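Local coordinates for protein RavO (Legionella pneumophila subsp. pneumophila, PDB 6DM4) that binds a human Shc1 phosphotyrosine peptide, and probably other host phosphopeptides, through the SH2 domain that this chain represents, one piece of a longer Legionella protein, at residues A[12-23]-A[37-45]. Numbering follows the deposited sequence.
Sequences IFVDRHYKENIR and AEFILRWSS. With SO4 (sulfate ion), chain H.
Along strand 40-43, an outermost strand of the SH2 domain's antiparallel sheet, the loop after helix 4-13 makes a single parallel beta bridge, with Tyr18 facing Leu41. Leu41 N donates to His17 O at 2.9 Å, and Leu41 O accepts from Lys19 N; the other edge of the strand pairs with strand 55-64. Water 1 accepts from Trp43 N and lies within 2.8 Å of both Lys19 O and Ile22 O.

At the start of the strand the imidazole of His17 lies almost parallel to the Phe39 ring in an offset stack, the planes 4° apart and the centroids separated by 4.2 Å. Asp15 OD2 fixes this ring: its syn lone pair takes His17 ND1 in the imidazole plane at 2.8 Å, while the same oxygen closes an Asx turn with His17 N. The other end of the imidazole, NE2, makes two weak bonds, to O3 and O4 of a sulfate, probably from the crystallisation liquor, that Arg16 and Glu38 N also hold.

Tyr18, with CG anti to its amide nitrogen (chi1 -172°), extends along the strand until OH comes 3.4 Å from Trp43 CB; Phe13 CD1 covers the centre of one ring face. Poorly ordered Arg23 lays a guanidinium face over Trp43 CD1.

The strand leads to the phosphopeptide: Arg42, arginine of the SH2 FLVR signature, Ser44 and Ser45 bond its modified side chain, and Arg42 NE also bonds Ser61 OG. Flanked by a carboxylate and a sulfate, both acceptors, His17 is probably the doubly protonated imidazolium, a form the two anions would favour.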
loop_
_atom_site.group_PDB
_atom_site.type_symbol
_atom_site.label_atom_id
_atom_site.label_comp_id
_atom_site.label_asym_id
_atom_site.label_seq_id
_atom_site.Cartn_x
_atom_site.Cartn_y
_atom_site.Cartn_z
ATOM N N ILE A 12 0.354 -0.667 -5.935
ATOM C CA ILE A 12 -1.086 -0.419 -5.976
ATOM C C ILE A 12 -1.473 0.677 -4.993
ATOM O O ILE A 12 -2.191 1.621 -5.343
ATOM C CB ILE A 12 -1.862 -1.723 -5.702
ATOM C CG1 ILE A 12 -1.610 -2.744 -6.812
ATOM C CG2 ILE A 12 -3.373 -1.458 -5.561
ATOM C CD1 ILE A 12 -2.330 -4.059 -6.594
ATOM N N PHE A 13 -1.003 0.573 -3.749
ATOM C CA PHE A 13 -1.519 1.430 -2.687
ATOM C C PHE A 13 -1.035 2.870 -2.796
ATOM O O PHE A 13 -1.674 3.764 -2.227
ATOM C CB PHE A 13 -1.142 0.860 -1.321
ATOM C CG PHE A 13 -1.845 -0.428 -0.988
ATOM C CD1 PHE A 13 -3.054 -0.748 -1.583
ATOM C CD2 PHE A 13 -1.296 -1.318 -0.077
ATOM C CE1 PHE A 13 -3.701 -1.934 -1.277
ATOM C CE2 PHE A 13 -1.939 -2.507 0.235
ATOM C CZ PHE A 13 -3.140 -2.816 -0.364
ATOM N N VAL A 14 0.072 3.129 -3.499
ATOM C CA VAL A 14 0.504 4.515 -3.684
ATOM C C VAL A 14 -0.202 5.193 -4.846
ATOM O O VAL A 14 -0.087 6.416 -4.994
ATOM C CB VAL A 14 2.026 4.649 -3.913
ATOM C CG1 VAL A 14 2.818 3.913 -2.839
ATOM C CG2 VAL A 14 2.405 4.136 -5.295
ATOM N N ASP A 15 -0.916 4.443 -5.676
ATOM C CA ASP A 15 -1.496 5.008 -6.883
ATOM C C ASP A 15 -2.741 5.818 -6.537
ATOM O O ASP A 15 -3.493 5.474 -5.621
ATOM C CB ASP A 15 -1.843 3.904 -7.880
ATOM C CG ASP A 15 -2.290 4.447 -9.223
ATOM O OD1 ASP A 15 -1.429 4.629 -10.108
ATOM O OD2 ASP A 15 -3.501 4.712 -9.387
ATOM N N ARG A 16 -2.954 6.903 -7.285
ATOM C CA ARG A 16 -4.077 7.791 -6.996
ATOM C C ARG A 16 -5.426 7.112 -7.181
ATOM O O ARG A 16 -6.418 7.558 -6.588
ATOM C CB ARG A 16 -4.005 9.046 -7.868
ATOM C CG ARG A 16 -4.083 8.790 -9.362
ATOM C CD ARG A 16 -4.004 10.097 -10.140
ATOM N NE ARG A 16 -4.236 9.906 -11.567
ATOM C CZ ARG A 16 -5.440 9.881 -12.129
ATOM N NH1 ARG A 16 -6.529 10.035 -11.384
ATOM N NH2 ARG A 16 -5.558 9.701 -13.437
ATOM N N HIS A 17 -5.493 6.046 -7.982
ATOM C CA HIS A 17 -6.751 5.335 -8.160
ATOM C C HIS A 17 -7.160 4.551 -6.922
ATOM O O HIS A 17 -8.342 4.209 -6.792
ATOM C CB HIS A 17 -6.673 4.378 -9.352
ATOM C CG HIS A 17 -6.597 5.065 -10.680
ATOM N ND1 HIS A 17 -5.400 5.412 -11.268
ATOM C CD2 HIS A 17 -7.567 5.461 -11.537
ATOM C CE1 HIS A 17 -5.636 5.994 -12.430
ATOM N NE2 HIS A 17 -6.943 6.035 -12.618
ATOM N N TYR A 18 -6.229 4.257 -6.016
ATOM C CA TYR A 18 -6.571 3.489 -4.824
ATOM C C TYR A 18 -7.246 4.380 -3.787
ATOM O O TYR A 18 -6.692 5.406 -3.384
ATOM C CB TYR A 18 -5.335 2.831 -4.214
ATOM C CG TYR A 18 -5.709 1.878 -3.107
ATOM C CD1 TYR A 18 -6.256 0.634 -3.398
ATOM C CD2 TYR A 18 -5.564 2.238 -1.773
ATOM C CE1 TYR A 18 -6.625 -0.237 -2.392
ATOM C CE2 TYR A 18 -5.931 1.373 -0.762
ATOM C CZ TYR A 18 -6.464 0.138 -1.078
ATOM O OH TYR A 18 -6.833 -0.732 -0.079
ATOM N N LYS A 19 -8.426 3.961 -3.332
ATOM C CA LYS A 19 -9.254 4.725 -2.396
ATOM C C LYS A 19 -9.325 3.971 -1.072
ATOM O O LYS A 19 -10.161 3.079 -0.905
ATOM C CB LYS A 19 -10.649 4.943 -2.976
ATOM C CG LYS A 19 -10.652 5.557 -4.360
ATOM C CD LYS A 19 -10.050 6.951 -4.327
ATOM C CE LYS A 19 -9.959 7.541 -5.721
ATOM N NZ LYS A 19 -9.491 8.953 -5.687
ATOM N N GLU A 20 -8.460 4.347 -0.119
ATOM C CA GLU A 20 -8.392 3.616 1.142
ATOM C C GLU A 20 -9.621 3.821 2.018
ATOM O O GLU A 20 -9.870 3.002 2.908
ATOM C CB GLU A 20 -7.135 4.009 1.927
ATOM C CG GLU A 20 -7.093 5.454 2.386
ATOM C CD GLU A 20 -6.383 6.359 1.399
ATOM O OE1 GLU A 20 -6.407 6.053 0.186
ATOM O OE2 GLU A 20 -5.793 7.369 1.839
ATOM N N ASN A 21 -10.391 4.884 1.803
ATOM C CA ASN A 21 -11.540 5.166 2.650
ATOM C C ASN A 21 -12.856 4.698 2.040
ATOM O O ASN A 21 -13.925 5.040 2.560
ATOM C CB ASN A 21 -11.606 6.660 2.970
ATOM C CG ASN A 21 -10.408 7.135 3.778
ATOM O OD1 ASN A 21 -9.765 8.129 3.431
ATOM N ND2 ASN A 21 -10.105 6.429 4.864
ATOM N N ILE A 22 -12.805 3.918 0.962
ATOM C CA ILE A 22 -14.000 3.403 0.302
ATOM C C ILE A 22 -14.027 1.900 0.525
ATOM O O ILE A 22 -13.237 1.157 -0.071
ATOM C CB ILE A 22 -14.024 3.747 -1.191
ATOM C CG1 ILE A 22 -14.067 5.262 -1.386
ATOM C CG2 ILE A 22 -15.226 3.104 -1.865
ATOM C CD1 ILE A 22 -14.195 5.678 -2.830
ATOM N N ARG A 23 -14.927 1.437 1.386
ATOM C CA ARG A 23 -14.989 0.012 1.692
ATOM C C ARG A 23 -16.319 -0.684 1.409
ATOM O O ARG A 23 -16.332 -1.806 0.903
ATOM C CB ARG A 23 -14.583 -0.231 3.149
ATOM C CG ARG A 23 -13.198 0.287 3.503
ATOM C CD ARG A 23 -12.110 -0.587 2.900
ATOM N NE ARG A 23 -11.143 -1.026 3.901
ATOM C CZ ARG A 23 -11.431 -1.841 4.910
ATOM N NH1 ARG A 23 -12.661 -2.312 5.055
ATOM N NH2 ARG A 23 -10.488 -2.188 5.776
ATOM N N ALA A 37 -14.108 9.883 -12.337
ATOM C CA ALA A 37 -12.958 9.000 -12.494
ATOM C C ALA A 37 -13.318 7.790 -13.348
ATOM O O ALA A 37 -14.456 7.316 -13.342
ATOM C CB ALA A 37 -12.456 8.536 -11.128
ATOM N N GLU A 38 -12.328 7.274 -14.084
ATOM C CA GLU A 38 -12.600 6.122 -14.939
ATOM C C GLU A 38 -12.744 4.846 -14.121
ATOM O O GLU A 38 -13.553 3.977 -14.461
ATOM C CB GLU A 38 -11.506 5.965 -15.997
ATOM C CG GLU A 38 -11.619 6.943 -17.164
ATOM C CD GLU A 38 -12.922 6.801 -17.943
ATOM O OE1 GLU A 38 -13.408 5.660 -18.114
ATOM O OE2 GLU A 38 -13.462 7.839 -18.386
ATOM N N PHE A 39 -11.966 4.704 -13.052
ATOM C CA PHE A 39 -12.131 3.566 -12.158
ATOM C C PHE A 39 -11.479 3.892 -10.828
ATOM O O PHE A 39 -10.699 4.839 -10.717
ATOM C CB PHE A 39 -11.533 2.273 -12.745
ATOM C CG PHE A 39 -10.026 2.271 -12.830
ATOM C CD1 PHE A 39 -9.379 2.795 -13.939
ATOM C CD2 PHE A 39 -9.260 1.722 -11.811
ATOM C CE1 PHE A 39 -7.988 2.784 -14.023
ATOM C CE2 PHE A 39 -7.865 1.712 -11.886
ATOM C CZ PHE A 39 -7.233 2.244 -12.993
ATOM N N ILE A 40 -11.819 3.099 -9.814
ATOM C CA ILE A 40 -11.090 3.120 -8.554
ATOM C C ILE A 40 -10.611 1.716 -8.224
ATOM O O ILE A 40 -11.138 0.715 -8.711
ATOM C CB ILE A 40 -11.932 3.671 -7.391
ATOM C CG1 ILE A 40 -13.161 2.784 -7.138
ATOM C CG2 ILE A 40 -12.298 5.100 -7.674
ATOM C CD1 ILE A 40 -13.981 3.186 -5.909
ATOM N N LEU A 41 -9.599 1.663 -7.372
ATOM C CA LEU A 41 -9.182 0.449 -6.694
ATOM C C LEU A 41 -9.485 0.594 -5.209
ATOM O O LEU A 41 -9.504 1.706 -4.668
ATOM C CB LEU A 41 -7.692 0.179 -6.909
ATOM C CG LEU A 41 -7.291 -0.038 -8.368
ATOM C CD1 LEU A 41 -5.792 -0.090 -8.508
ATOM C CD2 LEU A 41 -7.909 -1.318 -8.884
ATOM N N ARG A 42 -9.746 -0.532 -4.554
ATOM C CA ARG A 42 -10.187 -0.471 -3.169
ATOM C C ARG A 42 -9.878 -1.790 -2.493
ATOM O O ARG A 42 -9.628 -2.806 -3.148
ATOM C CB ARG A 42 -11.690 -0.169 -3.063
ATOM C CG ARG A 42 -12.554 -1.107 -3.883
ATOM C CD ARG A 42 -14.020 -0.736 -3.796
ATOM N NE ARG A 42 -14.858 -1.598 -4.625
ATOM C CZ ARG A 42 -15.229 -2.826 -4.281
ATOM N NH1 ARG A 42 -14.834 -3.335 -3.120
ATOM N NH2 ARG A 42 -16.003 -3.543 -5.089
ATOM N N TRP A 43 -9.914 -1.760 -1.166
ATOM C CA TRP A 43 -9.715 -2.968 -0.377
ATOM C C TRP A 43 -10.936 -3.877 -0.521
ATOM O O TRP A 43 -12.055 -3.479 -0.195
ATOM C CB TRP A 43 -9.465 -2.580 1.077
ATOM C CG TRP A 43 -9.020 -3.681 2.001
ATOM C CD1 TRP A 43 -9.795 -4.339 2.910
ATOM C CD2 TRP A 43 -7.693 -4.213 2.144
ATOM N NE1 TRP A 43 -9.043 -5.254 3.598
ATOM C CE2 TRP A 43 -7.751 -5.204 3.145
ATOM C CE3 TRP A 43 -6.469 -3.962 1.515
ATOM C CZ2 TRP A 43 -6.632 -5.939 3.534
ATOM C CZ3 TRP A 43 -5.357 -4.694 1.903
ATOM C CH2 TRP A 43 -5.447 -5.671 2.902
ATOM N N SER A 44 -10.720 -5.087 -1.031
ATOM C CA SER A 44 -11.808 -5.993 -1.379
ATOM C C SER A 44 -12.451 -6.610 -0.144
ATOM O O SER A 44 -11.791 -6.851 0.873
ATOM C CB SER A 44 -11.294 -7.108 -2.297
ATOM O OG SER A 44 -12.213 -8.187 -2.375
ATOM N N SER A 45 -13.751 -6.897 -0.260
ATOM C CA SER A 45 -14.484 -7.565 0.809
ATOM C C SER A 45 -13.947 -8.959 1.103
ATOM O O SER A 45 -14.148 -9.469 2.212
ATOM C CB SER A 45 -15.967 -7.661 0.444
ATOM O OG SER A 45 -16.188 -8.687 -0.511
HETATM S S SO4 H . -9.078 8.669 -14.052
HETATM O O1 SO4 H . -8.978 9.722 -13.042
HETATM O O2 SO4 H . -10.182 8.965 -14.962
HETATM O O3 SO4 H . -9.320 7.387 -13.394
HETATM O O4 SO4 H . -7.838 8.604 -14.819
HETATM O O HOH W 1 -10.523 0.591 0.206
HETATM O O HOH W 2 -14.055 -1.678 -0.750
#